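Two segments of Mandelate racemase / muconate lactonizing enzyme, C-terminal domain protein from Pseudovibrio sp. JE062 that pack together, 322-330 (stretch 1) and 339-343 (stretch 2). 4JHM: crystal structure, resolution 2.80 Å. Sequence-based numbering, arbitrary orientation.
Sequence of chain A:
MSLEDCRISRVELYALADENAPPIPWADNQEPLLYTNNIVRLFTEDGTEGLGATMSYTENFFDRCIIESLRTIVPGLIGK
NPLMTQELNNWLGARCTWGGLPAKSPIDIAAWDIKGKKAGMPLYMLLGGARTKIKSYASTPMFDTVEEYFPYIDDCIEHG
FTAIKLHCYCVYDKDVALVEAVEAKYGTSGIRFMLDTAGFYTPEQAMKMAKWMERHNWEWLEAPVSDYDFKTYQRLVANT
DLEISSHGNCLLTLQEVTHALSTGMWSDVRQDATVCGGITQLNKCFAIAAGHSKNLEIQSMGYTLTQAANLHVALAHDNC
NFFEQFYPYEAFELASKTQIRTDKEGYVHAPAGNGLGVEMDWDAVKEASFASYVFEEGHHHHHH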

# COMPACT_ATOMS: atom_id res chain seq x y z
N PHE A 322 -24.52 -24.41 0.56
CA PHE A 322 -25.72 -24.78 1.32
C PHE A 322 -26.96 -23.93 1.05
O PHE A 322 -26.89 -22.82 0.53
CB PHE A 322 -25.43 -24.74 2.82
CG PHE A 322 -24.32 -25.64 3.26
CD1 PHE A 322 -24.55 -26.99 3.47
CD2 PHE A 322 -23.05 -25.14 3.47
CE1 PHE A 322 -23.52 -27.83 3.88
CE2 PHE A 322 -22.02 -25.96 3.88
CZ PHE A 322 -22.26 -27.31 4.08
N PHE A 323 -28.10 -24.50 1.43
CA PHE A 323 -29.38 -23.81 1.45
C PHE A 323 -29.82 -23.76 2.90
O PHE A 323 -29.94 -24.81 3.54
CB PHE A 323 -30.42 -24.57 0.61
CG PHE A 323 -31.84 -24.21 0.93
CD1 PHE A 323 -32.54 -24.89 1.92
CD2 PHE A 323 -32.49 -23.21 0.23
CE1 PHE A 323 -33.85 -24.57 2.20
CE2 PHE A 323 -33.81 -22.88 0.51
CZ PHE A 323 -34.49 -23.56 1.50
N GLU A 324 -30.02 -22.56 3.42
CA GLU A 324 -30.42 -22.39 4.81
C GLU A 324 -31.85 -22.91 4.99
O GLU A 324 -32.79 -22.40 4.39
CB GLU A 324 -30.32 -20.92 5.21
CG GLU A 324 -30.72 -20.65 6.66
CD GLU A 324 -30.32 -19.26 7.12
OE1 GLU A 324 -30.14 -19.09 8.34
OE2 GLU A 324 -30.18 -18.35 6.27
N GLN A 325 -31.99 -23.93 5.83
CA GLN A 325 -33.30 -24.51 6.11
C GLN A 325 -33.59 -24.43 7.60
O GLN A 325 -33.02 -25.18 8.39
CB GLN A 325 -33.35 -25.97 5.67
CG GLN A 325 -34.66 -26.67 6.00
CD GLN A 325 -35.77 -26.29 5.04
OE1 GLN A 325 -36.64 -25.48 5.36
NE2 GLN A 325 -35.74 -26.87 3.85
N PHE A 326 -34.47 -23.51 7.98
CA PHE A 326 -34.89 -23.42 9.37
C PHE A 326 -35.73 -24.65 9.71
O PHE A 326 -36.63 -25.03 8.96
CB PHE A 326 -35.68 -22.15 9.64
CG PHE A 326 -36.07 -21.99 11.07
CD1 PHE A 326 -35.23 -21.36 11.97
CD2 PHE A 326 -37.27 -22.51 11.53
CE1 PHE A 326 -35.59 -21.22 13.30
CE2 PHE A 326 -37.64 -22.39 12.86
CZ PHE A 326 -36.79 -21.74 13.75
N TYR A 327 -35.43 -25.25 10.86
CA TYR A 327 -36.07 -26.48 11.29
C TYR A 327 -36.52 -26.26 12.73
O TYR A 327 -35.70 -25.85 13.56
CB TYR A 327 -35.07 -27.64 11.17
CG TYR A 327 -35.65 -29.03 11.35
CD1 TYR A 327 -36.69 -29.47 10.55
CD2 TYR A 327 -35.14 -29.90 12.30
CE1 TYR A 327 -37.22 -30.74 10.70
CE2 TYR A 327 -35.66 -31.17 12.46
CZ TYR A 327 -36.70 -31.59 11.66
OH TYR A 327 -37.22 -32.85 11.82
N PRO A 328 -37.80 -26.51 13.05
CA PRO A 328 -38.89 -27.07 12.22
C PRO A 328 -39.31 -26.18 11.05
O PRO A 328 -38.89 -25.03 10.97
CB PRO A 328 -40.06 -27.20 13.21
CG PRO A 328 -39.48 -26.99 14.57
CD PRO A 328 -38.29 -26.12 14.38
N TYR A 329 -40.15 -26.72 10.17
CA TYR A 329 -40.58 -26.01 8.97
C TYR A 329 -41.90 -25.29 9.16
O TYR A 329 -42.07 -24.15 8.74
CB TYR A 329 -40.77 -26.99 7.80
CG TYR A 329 -39.70 -28.04 7.63
CD1 TYR A 329 -38.39 -27.68 7.35
CD2 TYR A 329 -40.01 -29.39 7.70
CE1 TYR A 329 -37.41 -28.64 7.17
CE2 TYR A 329 -39.04 -30.36 7.53
CZ TYR A 329 -37.75 -29.98 7.26
OH TYR A 329 -36.77 -30.94 7.08
N GLU A 330 -42.84 -25.99 9.79
CA GLU A 330 -44.25 -25.61 9.81
C GLU A 330 -44.51 -24.10 9.88
O GLU A 330 -45.32 -23.57 9.13
CB GLU A 330 -44.97 -26.31 10.95
CG GLU A 330 -45.10 -27.82 10.78
CD GLU A 330 -43.83 -28.59 11.11
OE1 GLU A 330 -43.90 -29.83 11.25
OE2 GLU A 330 -42.76 -27.96 11.24
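Stretch 2, residues 339-343: QIRTD

Stretch 2 lies on stretch 1 as an irregular segment held by side chains reaching to its backbone, a small contact that buries 338 Å² in all and mixes polar, aromatic and apolar elements. Residues 339-343 adopt no regular helix or strand, although most of their backbone angles are extended; stretch 1 contributes a short strand around Phe323-Gln325 and the loop that follows, with a cis peptide bond before Pro328. Stretch 2 runs mostly across stretch 1, leaning against its direction, and the backbones stay apart (CA of Gln325 to CA of Thr342 7.7 Å, CA of Tyr329 to CA of Arg341 7.3 Å), so side chains bridge the gap.

Phe323, Gln325 and Tyr329 all point toward stretch 2. Gln325 makes the firmest link, its NE2 donating a hydrogen bond to Ile340 O at 2.8 Å. Beside it, Phe323 CZ meets Ile340 CG2 at 4.1 Å, an apolar contact between buried residues. Tyr329 spans the next two residues: Arg341 CB sits over one face of its ring, 4.2 Å from the centroid, and Arg341 NE approaches Tyr329 CD2 to 3.3 Å, while Thr342 N gives a weak hydrogen bond to Tyr329 OH at 3.4 Å. At the exposed margin, Glu330 OE1 lies 4.1 Å from Arg341 NH2, well out of the guanidinium plane, so the two charges are near without forming a salt bridge.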

# COMPACT_ATOMS: atom_id res chain seq x y z
N GLN A 339 -44.02 -27.24 -0.20
CA GLN A 339 -43.15 -27.52 0.94
C GLN A 339 -41.72 -27.83 0.51
O GLN A 339 -41.43 -28.90 -0.03
CB GLN A 339 -43.70 -28.67 1.77
CG GLN A 339 -45.02 -28.36 2.45
CD GLN A 339 -45.50 -29.48 3.34
OE1 GLN A 339 -46.05 -29.25 4.41
NE2 GLN A 339 -45.29 -30.72 2.90
N ILE A 340 -40.82 -26.89 0.75
CA ILE A 340 -39.41 -27.10 0.48
C ILE A 340 -38.75 -27.65 1.74
O ILE A 340 -38.22 -26.90 2.55
CB ILE A 340 -38.71 -25.80 0.03
CG1 ILE A 340 -39.37 -25.27 -1.24
CG2 ILE A 340 -37.23 -26.05 -0.20
CD1 ILE A 340 -38.78 -23.98 -1.77
N ARG A 341 -38.79 -28.97 1.90
CA ARG A 341 -38.20 -29.62 3.05
C ARG A 341 -36.90 -30.32 2.68
O ARG A 341 -36.50 -30.32 1.52
CB ARG A 341 -39.20 -30.63 3.63
CG ARG A 341 -40.58 -30.04 3.84
CD ARG A 341 -41.45 -30.89 4.75
NE ARG A 341 -42.36 -30.05 5.53
CZ ARG A 341 -43.19 -30.51 6.46
NH1 ARG A 341 -43.24 -31.80 6.75
NH2 ARG A 341 -43.97 -29.65 7.11
N THR A 342 -36.24 -30.89 3.68
CA THR A 342 -34.94 -31.51 3.49
C THR A 342 -35.08 -33.03 3.50
O THR A 342 -35.57 -33.60 4.47
CB THR A 342 -33.95 -31.06 4.59
OG1 THR A 342 -33.65 -29.66 4.42
CG2 THR A 342 -32.66 -31.86 4.53
N ASP A 343 -34.65 -33.68 2.43
CA ASP A 343 -34.83 -35.13 2.30
C ASP A 343 -33.87 -35.90 3.20
O ASP A 343 -33.09 -35.31 3.95
CB ASP A 343 -34.70 -35.56 0.83
CG ASP A 343 -33.26 -35.62 0.36
OD1 ASP A 343 -32.34 -35.54 1.20
OD2 ASP A 343 -33.04 -35.74 -0.87